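Local coordinates for porin (Rhodobacter blasticus, PDB 3PRN), which forms trimeric channels in the outer membrane that let small hydrophilic solutes of up to about 0.6 kDa diffuse through passively, at residues A[270-275]-A[280-285]; A[92-97]-A[225-230]. The protein carries 1 engineered substitution. One frame throughout, in Å; residues are numbered along the deposited sequence.

Overall arrangement
Following the chain of this 16-stranded antiparallel barrel, segment 92-97 comes first, in the long loop between helix 88-91 and strand 131-138 that folds into the channel. Interaction 2 closes when the chain, after six further barrel strands, reaches 225-230 on strand 223-232; 127 residues separate its segments, and it ties the inner loop to the barrel wall. Interaction 1 begins only afterwards and closes a short hairpin, four residues intervening between 270-275 on strand 265-273 and 280-285 on strand 279-288. The two contacts therefore follow in series, neither nesting nor crossing. Their centres lie about 17 Å apart and both reach the same sheet, but they do not touch.

Interaction 1: A[270-275]-A[280-285]; sequences SVQSGF and VADVGV. With C8E ((hydroxyethyloxy)tri(ethyloxy)octane), chain D.
S270 and D282 face each other as an antiparallel hydrogen-bonded pair of the barrel hairpin formed by strands 265-273 and 279-288, whose local axes run 167° apart. Both side chains, with those of Q272 and V280, lie on the face turned to the channel loop, where M100 touches S270 and Q272. S270 OG sits between its backbone N and carbonyl carbon (chi1 70°) and, in the D282 conformer described, gives its proton to D282 OD2 at 2.6 Å, coming from above the carboxylate plane. Along its own strand the same hydroxyl accepts Q272 NE2 at 3.0 Å, in that amide's plane. Q272 CB packs on V280 CG2 at 3.7 Å; Q272 OE1 bonds Y240 OH and its NE2 also S105 OG, while D282 OD1 takes the backbone N of Y102. On the other face C5 of the detergent lies 3.8 Å from A281 CB, and its C6 3.5 Å from V283 CG1. With an alanine in place of S270 the hydroxyl is gone, which would probably leave D282 OD2 without this donor and Q272 NE2 with one acceptor fewer. The two faces thus differ: a polar network fastens the wall to the inner loop, and an apolar surface meets detergent.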
loop_
_atom_site.group_PDB
_atom_site.type_symbol
_atom_site.label_atom_id
_atom_site.label_comp_id
_atom_site.label_asym_id
_atom_site.label_seq_id
_atom_site.Cartn_x
_atom_site.Cartn_y
_atom_site.Cartn_z
ATOM N N SER A 270 13.307 -12.519 26.503
ATOM C CA SER A 270 12.860 -13.757 27.123
ATOM C C SER A 270 13.892 -14.823 26.774
ATOM O O SER A 270 14.688 -14.586 25.888
ATOM C CB SER A 270 11.482 -14.199 26.685
ATOM O OG SER A 270 11.514 -14.628 25.321
ATOM N N VAL A 271 13.880 -15.904 27.512
ATOM C CA VAL A 271 14.713 -17.086 27.249
ATOM C C VAL A 271 13.695 -18.225 27.387
ATOM O O VAL A 271 12.951 -18.282 28.374
ATOM C CB VAL A 271 15.938 -17.112 28.130
ATOM C CG1 VAL A 271 15.563 -17.445 29.565
ATOM C CG2 VAL A 271 17.016 -18.057 27.608
ATOM N N GLN A 272 13.544 -19.079 26.393
ATOM C CA GLN A 272 12.533 -20.114 26.434
ATOM C C GLN A 272 13.052 -21.453 25.943
ATOM O O GLN A 272 13.989 -21.530 25.153
ATOM C CB GLN A 272 11.325 -19.683 25.549
ATOM C CG GLN A 272 10.681 -18.381 26.018
ATOM C CD GLN A 272 9.513 -17.969 25.153
ATOM O OE1 GLN A 272 8.573 -18.737 24.906
ATOM N NE2 GLN A 272 9.543 -16.751 24.610
ATOM N N SER A 273 12.430 -22.517 26.405
ATOM C CA SER A 273 12.848 -23.891 26.033
ATOM C C SER A 273 11.618 -24.666 25.585
ATOM O O SER A 273 10.615 -24.684 26.330
ATOM C CB SER A 273 13.549 -24.483 27.273
ATOM O OG SER A 273 14.112 -25.733 26.965
ATOM N N GLY A 274 11.646 -25.280 24.401
ATOM C CA GLY A 274 10.543 -25.943 23.816
ATOM C C GLY A 274 10.252 -27.394 24.172
ATOM O O GLY A 274 10.967 -27.985 24.984
ATOM N N PHE A 275 9.231 -27.966 23.553
ATOM C CA PHE A 275 8.850 -29.357 23.797
ATOM C C PHE A 275 9.860 -30.362 23.194
ATOM O O PHE A 275 9.885 -31.522 23.629
ATOM C CB PHE A 275 7.460 -29.669 23.248
ATOM C CG PHE A 275 6.398 -28.765 23.827
ATOM C CD1 PHE A 275 5.998 -28.872 25.122
ATOM C CD2 PHE A 275 5.805 -27.791 22.976
ATOM C CE1 PHE A 275 4.978 -28.084 25.648
ATOM C CE2 PHE A 275 4.828 -26.976 23.513
ATOM C CZ PHE A 275 4.399 -27.103 24.840
ATOM N N VAL A 280 15.423 -20.840 22.659
ATOM C CA VAL A 280 15.222 -19.596 21.922
ATOM C C VAL A 280 15.370 -18.416 22.892
ATOM O O VAL A 280 15.067 -18.563 24.096
ATOM C CB VAL A 280 13.881 -19.508 21.186
ATOM C CG1 VAL A 280 13.751 -20.678 20.195
ATOM C CG2 VAL A 280 12.672 -19.528 22.099
ATOM N N ALA A 281 15.857 -17.290 22.414
ATOM C CA ALA A 281 15.942 -16.108 23.256
ATOM C C ALA A 281 15.677 -14.854 22.385
ATOM O O ALA A 281 15.986 -14.872 21.185
ATOM C CB ALA A 281 17.309 -15.958 23.922
ATOM N N ASP A 282 15.286 -13.766 23.052
ATOM C CA ASP A 282 15.114 -12.528 22.282
ATOM C C ASP A 282 15.275 -11.322 23.199
ATOM O O ASP A 282 15.124 -11.446 24.431
ATOM C CB ASP A 282 13.696 -12.559 21.648
ATOM C CG ASP A 282 12.616 -12.415 22.704
ATOM O OD1 ASP A 282 12.444 -11.286 23.234
ATOM O OD2 ASP A 282 11.908 -13.366 23.075
ATOM N N VAL A 283 15.610 -10.179 22.664
ATOM C CA VAL A 283 15.635 -8.911 23.378
ATOM C C VAL A 283 15.376 -7.827 22.314
ATOM O O VAL A 283 16.041 -7.810 21.278
ATOM C CB VAL A 283 16.933 -8.655 24.169
ATOM C CG1 VAL A 283 18.166 -8.530 23.313
ATOM C CG2 VAL A 283 16.773 -7.383 25.028
ATOM N N GLY A 284 14.438 -6.949 22.588
ATOM C CA GLY A 284 14.108 -5.892 21.634
ATOM C C GLY A 284 13.169 -4.834 22.220
ATOM O O GLY A 284 12.815 -4.875 23.406
ATOM N N VAL A 285 12.809 -3.908 21.336
ATOM C CA VAL A 285 11.894 -2.796 21.649
ATOM C C VAL A 285 10.715 -2.762 20.704
ATOM O O VAL A 285 10.840 -3.067 19.517
ATOM C CB VAL A 285 12.521 -1.417 21.405
ATOM C CG1 VAL A 285 12.277 -0.431 22.548
ATOM C CG2 VAL A 285 14.025 -1.454 21.184
HETATM C C1 C8E D . 23.448 -12.541 21.437
HETATM C C2 C8E D . 22.351 -13.537 21.448
HETATM C C3 C8E D . 21.537 -13.453 22.640
HETATM C C4 C8E D . 20.489 -12.438 22.349
HETATM C C5 C8E D . 19.420 -12.819 23.306
HETATM C C6 C8E D . 19.242 -11.746 24.252
HETATM C C7 C8E D . 18.706 -12.461 25.403
HETATM C C8 C8E D . 18.604 -11.477 26.518
HETATM O O9 C8E D . 17.529 -11.569 27.459
HETATM C C10 C8E D . 17.629 -12.597 28.440
HETATM C C11 C8E D . 16.246 -12.824 28.980
HETATM O O12 C8E D . 15.897 -11.790 29.954
HETATM C C13 C8E D . 15.248 -12.320 31.133
HETATM C C14 C8E D . 15.741 -12.187 32.609
HETATM O O15 C8E D . 15.131 -12.909 33.739
HETATM C C16 C8E D . 14.486 -11.979 34.650
HETATM C C17 C8E D . 15.404 -11.385 35.722
HETATM O O18 C8E D . 15.042 -10.800 36.986
HETATM C C19 C8E D . 14.084 -9.714 37.020
HETATM C C20 C8E D . 14.448 -8.168 36.998
HETATM O O21 C8E D . 15.009 -7.747 35.728
#

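Interaction 2: A[92-97]-A[225-230]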
loop_
_atom_site.group_PDB
_atom_site.type_symbol
_atom_site.label_atom_id
_atom_site.label_comp_id
_atom_site.label_asym_id
_atom_site.label_seq_id
_atom_site.Cartn_x
_atom_site.Cartn_y
_atom_site.Cartn_z
ATOM N N VAL A 92 -10.748 -14.725 22.399
ATOM C CA VAL A 92 -11.052 -14.852 23.800
ATOM C C VAL A 92 -9.883 -14.369 24.663
ATOM O O VAL A 92 -8.719 -14.409 24.247
ATOM C CB VAL A 92 -11.155 -16.291 24.378
ATOM C CG1 VAL A 92 -12.599 -16.741 24.608
ATOM C CG2 VAL A 92 -10.529 -17.349 23.466
ATOM N N ALA A 93 -10.211 -13.955 25.872
ATOM C CA ALA A 93 -9.199 -13.521 26.845
ATOM C C ALA A 93 -8.441 -14.778 27.391
ATOM O O ALA A 93 -8.884 -15.913 27.218
ATOM C CB ALA A 93 -9.866 -12.791 28.012
ATOM N N LEU A 94 -7.282 -14.481 27.978
ATOM C CA LEU A 94 -6.444 -15.380 28.705
ATOM C C LEU A 94 -5.599 -16.327 27.871
ATOM O O LEU A 94 -4.483 -16.678 28.318
ATOM C CB LEU A 94 -7.282 -16.210 29.724
ATOM C CG LEU A 94 -8.117 -15.394 30.749
ATOM C CD1 LEU A 94 -8.862 -16.363 31.684
ATOM C CD2 LEU A 94 -7.235 -14.423 31.530
ATOM N N THR A 95 -6.073 -16.735 26.723
ATOM C CA THR A 95 -5.423 -17.813 25.949
ATOM C C THR A 95 -4.016 -17.456 25.529
ATOM O O THR A 95 -3.189 -18.367 25.307
ATOM C CB THR A 95 -6.373 -18.240 24.831
ATOM O OG1 THR A 95 -5.976 -19.473 24.199
ATOM C CG2 THR A 95 -6.369 -17.180 23.694
ATOM N N TYR A 96 -3.627 -16.175 25.377
ATOM C CA TYR A 96 -2.262 -15.849 24.995
ATOM C C TYR A 96 -1.485 -15.192 26.110
ATOM O O TYR A 96 -0.354 -14.701 25.886
ATOM C CB TYR A 96 -2.284 -14.849 23.779
ATOM C CG TYR A 96 -2.861 -15.502 22.522
ATOM C CD1 TYR A 96 -2.263 -16.647 22.010
ATOM C CD2 TYR A 96 -3.954 -14.952 21.866
ATOM C CE1 TYR A 96 -2.723 -17.270 20.855
ATOM C CE2 TYR A 96 -4.489 -15.587 20.752
ATOM C CZ TYR A 96 -3.834 -16.712 20.233
ATOM O OH TYR A 96 -4.349 -17.309 19.143
ATOM N N ASP A 97 -1.987 -15.167 27.337
ATOM C CA ASP A 97 -1.320 -14.443 28.432
ATOM C C ASP A 97 -0.076 -15.025 28.974
ATOM O O ASP A 97 0.580 -14.332 29.786
ATOM C CB ASP A 97 -2.299 -14.181 29.588
ATOM C CG ASP A 97 -3.341 -13.152 29.246
ATOM O OD1 ASP A 97 -3.358 -12.558 28.162
ATOM O OD2 ASP A 97 -4.228 -12.872 30.056
ATOM N N THR A 225 -0.932 -25.202 30.518
ATOM C CA THR A 225 0.072 -24.144 30.653
ATOM C C THR A 225 -0.251 -23.404 31.961
ATOM O O THR A 225 -1.404 -23.014 32.162
ATOM C CB THR A 225 -0.064 -23.122 29.468
ATOM O OG1 THR A 225 0.256 -23.868 28.288
ATOM C CG2 THR A 225 0.879 -21.960 29.637
ATOM N N LEU A 226 0.778 -23.285 32.753
ATOM C CA LEU A 226 0.738 -22.558 34.013
ATOM C C LEU A 226 1.671 -21.361 33.870
ATOM O O LEU A 226 2.843 -21.482 33.500
ATOM C CB LEU A 226 1.158 -23.496 35.164
ATOM C CG LEU A 226 1.496 -22.749 36.458
ATOM C CD1 LEU A 226 0.189 -22.272 37.071
ATOM C CD2 LEU A 226 2.264 -23.693 37.394
ATOM N N TYR A 227 1.114 -20.157 34.131
ATOM C CA TYR A 227 1.964 -18.979 33.983
ATOM C C TYR A 227 1.703 -17.945 35.057
ATOM O O TYR A 227 0.688 -17.976 35.752
ATOM C CB TYR A 227 1.702 -18.290 32.601
ATOM C CG TYR A 227 0.315 -17.665 32.525
ATOM C CD1 TYR A 227 -0.761 -18.486 32.218
ATOM C CD2 TYR A 227 0.047 -16.333 32.793
ATOM C CE1 TYR A 227 -2.056 -18.018 32.121
ATOM C CE2 TYR A 227 -1.254 -15.837 32.721
ATOM C CZ TYR A 227 -2.290 -16.674 32.391
ATOM O OH TYR A 227 -3.621 -16.251 32.337
ATOM N N GLY A 228 2.625 -16.998 35.138
ATOM C CA GLY A 228 2.451 -15.928 36.111
ATOM C C GLY A 228 3.270 -14.707 35.731
ATOM O O GLY A 228 4.236 -14.792 34.959
ATOM N N ASN A 229 2.896 -13.567 36.300
ATOM C CA ASN A 229 3.668 -12.358 36.019
ATOM C C ASN A 229 3.556 -11.436 37.253
ATOM O O ASN A 229 2.578 -11.523 38.010
ATOM C CB ASN A 229 3.269 -11.610 34.771
ATOM C CG ASN A 229 1.763 -11.433 34.699
ATOM O OD1 ASN A 229 1.120 -12.151 33.909
ATOM N ND2 ASN A 229 1.215 -10.555 35.526
ATOM N N TYR A 230 4.575 -10.622 37.395
ATOM C CA TYR A 230 4.614 -9.713 38.534
ATOM C C TYR A 230 5.265 -8.390 38.158
ATOM O O TYR A 230 6.350 -8.396 37.583
ATOM C CB TYR A 230 5.427 -10.465 39.612
ATOM C CG TYR A 230 5.199 -9.867 40.980
ATOM C CD1 TYR A 230 4.085 -10.233 41.729
ATOM C CD2 TYR A 230 6.099 -8.937 41.495
ATOM C CE1 TYR A 230 3.865 -9.686 42.984
ATOM C CE2 TYR A 230 5.881 -8.380 42.755
ATOM C CZ TYR A 230 4.772 -8.762 43.481
ATOM O OH TYR A 230 4.562 -8.216 44.741
HETATM O O HOH W 1 2.670 -13.571 31.633
HETATM O O HOH W 2 -3.931 -13.448 32.701
#
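Y227 meets D97 and L94 where the loop folded into the porin barrel leans on strand 223-232 of the wall. At the start of the strand segment, T225 does not touch 92-97, but its OG1 is hydrogen-bonded to G108 O of the same loop and to S242 OG, and its side chain touches S98. Y227, two residues on, carries the direct contact. Its CG lies between the backbone N and the carbonyl carbon (chi1 68°), and the ring extends to the turn, where D97 C stands 4.0 Å above one face, offset toward the rim. D97 CB rests 3.7 Å from Y227 CE2, and D97 O comes equally near Y227 CD2. The carboxylate of D97 is turned almost perpendicular to the ring, the planes being 82° apart. L94 CD2 approaches Y227 OH at 4.1 Å, the two side chains crossing at about a right angle. A type I beta turn from L94 to D97, with D97 N bonded to L94 O at 3.1 Å, presents both residues to the tyrosine. No direct hydrogen bond links the segments; a water in the plane of the Y227 ring, at its edge, donates to D97 OD2 at 2.7 Å and to Y227 OH at 2.8 Å. Further along, N229 joins through a second water, which lies 3.1 Å from N229 OD1 and 2.9 Å from D97 O.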